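Local coordinates for protein RE68036p (Drosophila melanogaster, PDB 1SQH) that is of unknown function but belongs to the acetyltransferase clan and may transfer acyl groups to glycine, at residues 152-163 with 261-272. Residues are numbered along the deposited sequence; the frame is centred on the assembly and turned at random.
Sequences CFGMVLSHEDAF and ARGEEITLTAWI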
loop_
_atom_site.group_PDB
_atom_site.type_symbol
_atom_site.label_atom_id
_atom_site.label_comp_id
_atom_site.label_asym_id
_atom_site.label_seq_id
_atom_site.Cartn_x
_atom_site.Cartn_y
_atom_site.Cartn_z
ATOM N N CYS A 152 9.454 -1.797 7.691
ATOM C CA CYS A 152 8.043 -2.078 7.877
ATOM C C CYS A 152 7.791 -3.583 7.915
ATOM O O CYS A 152 8.427 -4.347 7.186
ATOM C CB CYS A 152 7.238 -1.438 6.745
ATOM S SG CYS A 152 7.492 0.350 6.620
ATOM N N PHE A 153 6.887 -4.012 8.793
ATOM C CA PHE A 153 6.554 -5.428 8.876
ATOM C C PHE A 153 5.316 -5.688 8.029
ATOM O O PHE A 153 4.330 -4.937 8.098
ATOM C CB PHE A 153 6.246 -5.871 10.320
ATOM C CG PHE A 153 7.422 -5.803 11.264
ATOM C CD1 PHE A 153 8.734 -5.885 10.792
ATOM C CD2 PHE A 153 7.211 -5.683 12.641
ATOM C CE1 PHE A 153 9.818 -5.848 11.678
ATOM C CE2 PHE A 153 8.285 -5.646 13.536
ATOM C CZ PHE A 153 9.591 -5.728 13.046
ATOM N N GLY A 154 5.383 -6.736 7.216
ATOM C CA GLY A 154 4.242 -7.122 6.412
ATOM C C GLY A 154 3.486 -8.176 7.221
ATOM O O GLY A 154 3.915 -9.336 7.275
HETATM N N MSE A 155 2.383 -7.782 7.861
HETATM C CA MSE A 155 1.581 -8.710 8.672
HETATM C C MSE A 155 0.531 -9.392 7.796
HETATM O O MSE A 155 -0.114 -8.734 6.978
HETATM C CB MSE A 155 0.895 -7.969 9.826
HETATM C CG MSE A 155 1.280 -8.506 11.216
HETATM SE SE MSE A 155 3.137 -8.068 11.563
HETATM C CE MSE A 155 3.050 -6.300 10.774
ATOM N N VAL A 156 0.364 -10.705 7.978
ATOM C CA VAL A 156 -0.567 -11.494 7.160
ATOM C C VAL A 156 -1.592 -12.332 7.926
ATOM O O VAL A 156 -1.275 -12.974 8.935
ATOM C CB VAL A 156 0.217 -12.445 6.207
ATOM C CG1 VAL A 156 -0.741 -13.254 5.342
ATOM C CG2 VAL A 156 1.159 -11.640 5.328
ATOM N N LEU A 157 -2.822 -12.325 7.421
ATOM C CA LEU A 157 -3.916 -13.091 8.013
ATOM C C LEU A 157 -4.656 -13.758 6.859
ATOM O O LEU A 157 -5.078 -13.080 5.914
ATOM C CB LEU A 157 -4.864 -12.169 8.777
ATOM C CG LEU A 157 -6.075 -12.830 9.447
ATOM C CD1 LEU A 157 -5.651 -13.626 10.684
ATOM C CD2 LEU A 157 -7.055 -11.722 9.836
ATOM N N SER A 158 -4.802 -15.082 6.927
ATOM C CA SER A 158 -5.474 -15.810 5.857
ATOM C C SER A 158 -6.899 -15.312 5.641
ATOM O O SER A 158 -7.511 -14.708 6.522
ATOM C CB SER A 158 -5.483 -17.315 6.149
ATOM O OG SER A 158 -6.376 -17.631 7.207
ATOM N N HIS A 159 -7.422 -15.551 4.450
ATOM C CA HIS A 159 -8.768 -15.123 4.147
ATOM C C HIS A 159 -9.747 -15.887 5.045
ATOM O O HIS A 159 -10.632 -15.280 5.658
ATOM C CB HIS A 159 -9.077 -15.354 2.662
ATOM C CG HIS A 159 -10.459 -14.947 2.273
ATOM N ND1 HIS A 159 -11.499 -15.846 2.176
ATOM C CD2 HIS A 159 -10.985 -13.731 2.001
ATOM C CE1 HIS A 159 -12.606 -15.201 1.858
ATOM N NE2 HIS A 159 -12.320 -13.915 1.747
ATOM N N GLU A 160 -9.575 -17.207 5.136
ATOM C CA GLU A 160 -10.439 -18.038 5.973
ATOM C C GLU A 160 -10.493 -17.473 7.393
ATOM O O GLU A 160 -11.569 -17.326 7.980
ATOM C CB GLU A 160 -9.927 -19.482 6.051
ATOM C CG GLU A 160 -9.622 -20.146 4.729
ATOM C CD GLU A 160 -8.167 -19.961 4.311
ATOM O OE1 GLU A 160 -7.755 -18.798 4.113
ATOM O OE2 GLU A 160 -7.441 -20.980 4.193
ATOM N N ASP A 161 -9.329 -17.160 7.954
ATOM C CA ASP A 161 -9.309 -16.616 9.302
ATOM C C ASP A 161 -10.023 -15.282 9.361
ATOM O O ASP A 161 -10.818 -15.049 10.269
ATOM C CB ASP A 161 -7.876 -16.467 9.815
ATOM C CG ASP A 161 -7.279 -17.794 10.236
ATOM O OD1 ASP A 161 -8.067 -18.719 10.564
ATOM O OD2 ASP A 161 -6.031 -17.909 10.254
ATOM N N ALA A 162 -9.746 -14.412 8.395
ATOM C CA ALA A 162 -10.387 -13.108 8.354
ATOM C C ALA A 162 -11.899 -13.267 8.173
ATOM O O ALA A 162 -12.691 -12.575 8.815
ATOM C CB ALA A 162 -9.807 -12.271 7.214
ATOM N N PHE A 163 -12.290 -14.198 7.310
ATOM C CA PHE A 163 -13.705 -14.449 7.026
ATOM C C PHE A 163 -14.500 -14.866 8.259
ATOM O O PHE A 163 -15.625 -14.404 8.462
ATOM C CB PHE A 163 -13.837 -15.534 5.949
ATOM C CG PHE A 163 -15.250 -15.749 5.464
ATOM C CD1 PHE A 163 -16.160 -16.489 6.214
ATOM C CD2 PHE A 163 -15.672 -15.201 4.253
ATOM C CE1 PHE A 163 -17.468 -16.680 5.761
ATOM C CE2 PHE A 163 -16.976 -15.387 3.794
ATOM C CZ PHE A 163 -17.876 -16.127 4.548
ATOM N N ALA A 261 -12.724 -9.413 3.994
ATOM C CA ALA A 261 -12.741 -10.836 3.660
ATOM C C ALA A 261 -14.099 -11.342 3.189
ATOM O O ALA A 261 -14.177 -12.261 2.378
ATOM C CB ALA A 261 -12.267 -11.661 4.859
ATOM N N ARG A 262 -15.172 -10.739 3.677
ATOM C CA ARG A 262 -16.481 -11.210 3.265
ATOM C C ARG A 262 -16.981 -10.515 2.009
ATOM O O ARG A 262 -17.982 -10.916 1.426
ATOM C CB ARG A 262 -17.478 -11.048 4.408
ATOM C CG ARG A 262 -17.081 -11.847 5.628
ATOM C CD ARG A 262 -18.299 -12.354 6.348
ATOM N NE ARG A 262 -17.963 -13.224 7.473
ATOM C CZ ARG A 262 -18.873 -13.871 8.196
ATOM N NH1 ARG A 262 -20.164 -13.742 7.907
ATOM N NH2 ARG A 262 -18.496 -14.643 9.205
ATOM N N GLY A 263 -16.269 -9.476 1.591
ATOM C CA GLY A 263 -16.660 -8.754 0.398
ATOM C C GLY A 263 -15.796 -9.160 -0.777
ATOM O O GLY A 263 -16.159 -8.940 -1.928
ATOM N N GLU A 264 -14.639 -9.749 -0.502
ATOM C CA GLU A 264 -13.767 -10.170 -1.585
ATOM C C GLU A 264 -12.831 -11.248 -1.081
ATOM O O GLU A 264 -12.571 -11.358 0.128
ATOM C CB GLU A 264 -12.973 -8.971 -2.147
ATOM C CG GLU A 264 -11.834 -8.460 -1.250
ATOM C CD GLU A 264 -11.311 -7.081 -1.669
ATOM O OE1 GLU A 264 -11.699 -6.069 -1.041
ATOM O OE2 GLU A 264 -10.517 -7.011 -2.631
ATOM N N GLU A 265 -12.328 -12.057 -2.004
ATOM C CA GLU A 265 -11.431 -13.120 -1.618
ATOM C C GLU A 265 -9.951 -12.781 -1.748
ATOM O O GLU A 265 -9.379 -12.873 -2.823
ATOM C CB GLU A 265 -11.713 -14.391 -2.417
ATOM C CG GLU A 265 -10.883 -15.578 -1.920
ATOM C CD GLU A 265 -11.083 -16.844 -2.738
ATOM O OE1 GLU A 265 -10.668 -16.864 -3.918
ATOM O OE2 GLU A 265 -11.653 -17.821 -2.197
ATOM N N ILE A 266 -9.345 -12.364 -0.646
ATOM C CA ILE A 266 -7.918 -12.094 -0.619
ATOM C C ILE A 266 -7.399 -12.222 0.794
ATOM O O ILE A 266 -8.156 -12.210 1.764
ATOM C CB ILE A 266 -7.524 -10.686 -1.138
ATOM C CG1 ILE A 266 -8.603 -9.673 -0.793
ATOM C CG2 ILE A 266 -7.182 -10.749 -2.611
ATOM C CD1 ILE A 266 -8.675 -9.335 0.666
ATOM N N THR A 267 -6.090 -12.374 0.891
ATOM C CA THR A 267 -5.417 -12.473 2.170
ATOM C C THR A 267 -5.471 -11.076 2.777
ATOM O O THR A 267 -5.271 -10.087 2.071
ATOM C CB THR A 267 -3.952 -12.827 1.955
ATOM O OG1 THR A 267 -3.870 -13.883 0.994
ATOM C CG2 THR A 267 -3.299 -13.241 3.258
ATOM N N LEU A 268 -5.761 -10.979 4.064
ATOM C CA LEU A 268 -5.758 -9.675 4.693
ATOM C C LEU A 268 -4.308 -9.409 5.101
ATOM O O LEU A 268 -3.589 -10.338 5.479
ATOM C CB LEU A 268 -6.654 -9.675 5.930
ATOM C CG LEU A 268 -8.104 -9.238 5.735
ATOM C CD1 LEU A 268 -8.106 -7.756 5.385
ATOM C CD2 LEU A 268 -8.795 -10.067 4.639
ATOM N N THR A 269 -3.865 -8.158 5.016
ATOM C CA THR A 269 -2.497 -7.838 5.416
ATOM C C THR A 269 -2.463 -6.421 5.932
ATOM O O THR A 269 -3.464 -5.707 5.867
ATOM C CB THR A 269 -1.495 -7.917 4.241
ATOM O OG1 THR A 269 -1.827 -6.916 3.273
ATOM C CG2 THR A 269 -1.523 -9.292 3.578
ATOM N N ALA A 270 -1.310 -6.016 6.448
ATOM C CA ALA A 270 -1.133 -4.658 6.946
ATOM C C ALA A 270 0.348 -4.344 7.001
ATOM O O ALA A 270 1.167 -5.196 7.367
ATOM C CB ALA A 270 -1.746 -4.506 8.330
ATOM N N TRP A 271 0.686 -3.121 6.611
ATOM C CA TRP A 271 2.058 -2.649 6.641
ATOM C C TRP A 271 2.202 -1.723 7.844
ATOM O O TRP A 271 1.528 -0.702 7.923
ATOM C CB TRP A 271 2.376 -1.871 5.368
ATOM C CG TRP A 271 2.760 -2.734 4.202
ATOM C CD1 TRP A 271 2.104 -2.841 3.007
ATOM C CD2 TRP A 271 3.930 -3.550 4.096
ATOM N NE1 TRP A 271 2.802 -3.669 2.154
ATOM C CE2 TRP A 271 3.927 -4.118 2.800
ATOM C CE3 TRP A 271 4.985 -3.853 4.968
ATOM C CZ2 TRP A 271 4.945 -4.976 2.357
ATOM C CZ3 TRP A 271 5.994 -4.702 4.529
ATOM C CH2 TRP A 271 5.966 -5.254 3.231
ATOM N N ILE A 272 3.068 -2.075 8.787
ATOM C CA ILE A 272 3.262 -1.231 9.961
ATOM C C ILE A 272 4.741 -0.984 10.208
ATOM O O ILE A 272 5.583 -1.839 9.910
ATOM C CB ILE A 272 2.659 -1.861 11.254
ATOM C CG1 ILE A 272 3.412 -3.132 11.623
ATOM C CG2 ILE A 272 1.176 -2.142 11.064
ATOM C CD1 ILE A 272 3.087 -3.667 13.027
HETATM O O HOH W 1 -5.362 -15.818 2.344
HETATM O O HOH W 2 -11.012 -18.480 1.151
#
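H159 reaches from helix 159-163 to the end of helix 248-263 and the turn after it. CG stands anti to the backbone N (chi1 180°), which carries the ring across. H159 NE2 donates to A261 O at 2.6 Å, on a lone pair, and weakly to E264 O. I266 O lies in the ring plane at the edge, 3.2 Å from H159 CD2. E265 CG sits over the centre of one ring face, a CH-pi contact. An alanine in place of H159 would probably leave A261 O and E264 O without their shared N-H donor, and the turn freer to shift. R262 lays its guanidinium on the F163 ring, planes 16° apart, in an off-centre cation-pi stack. R262 NE (2.8 Å) and NH2 both grip F163 O. A162 CB meets A261 CB and L268 CD2.

Strands 152-157 and 268-272 pair antiparallel in the mixed sheet of this acetyltransferase-clan protein, where 268-273 is an outermost strand. W271 lays its six-membered ring over G154 CA, 3.9 Å from the ring centroid. F34, F231 and W296 also meet this indole. Selenomethionine M155 bends at chi2 and chi3, bringing its CE to 3.3 Å from I272 CG1. V156 CG1 packs on T267 CG2.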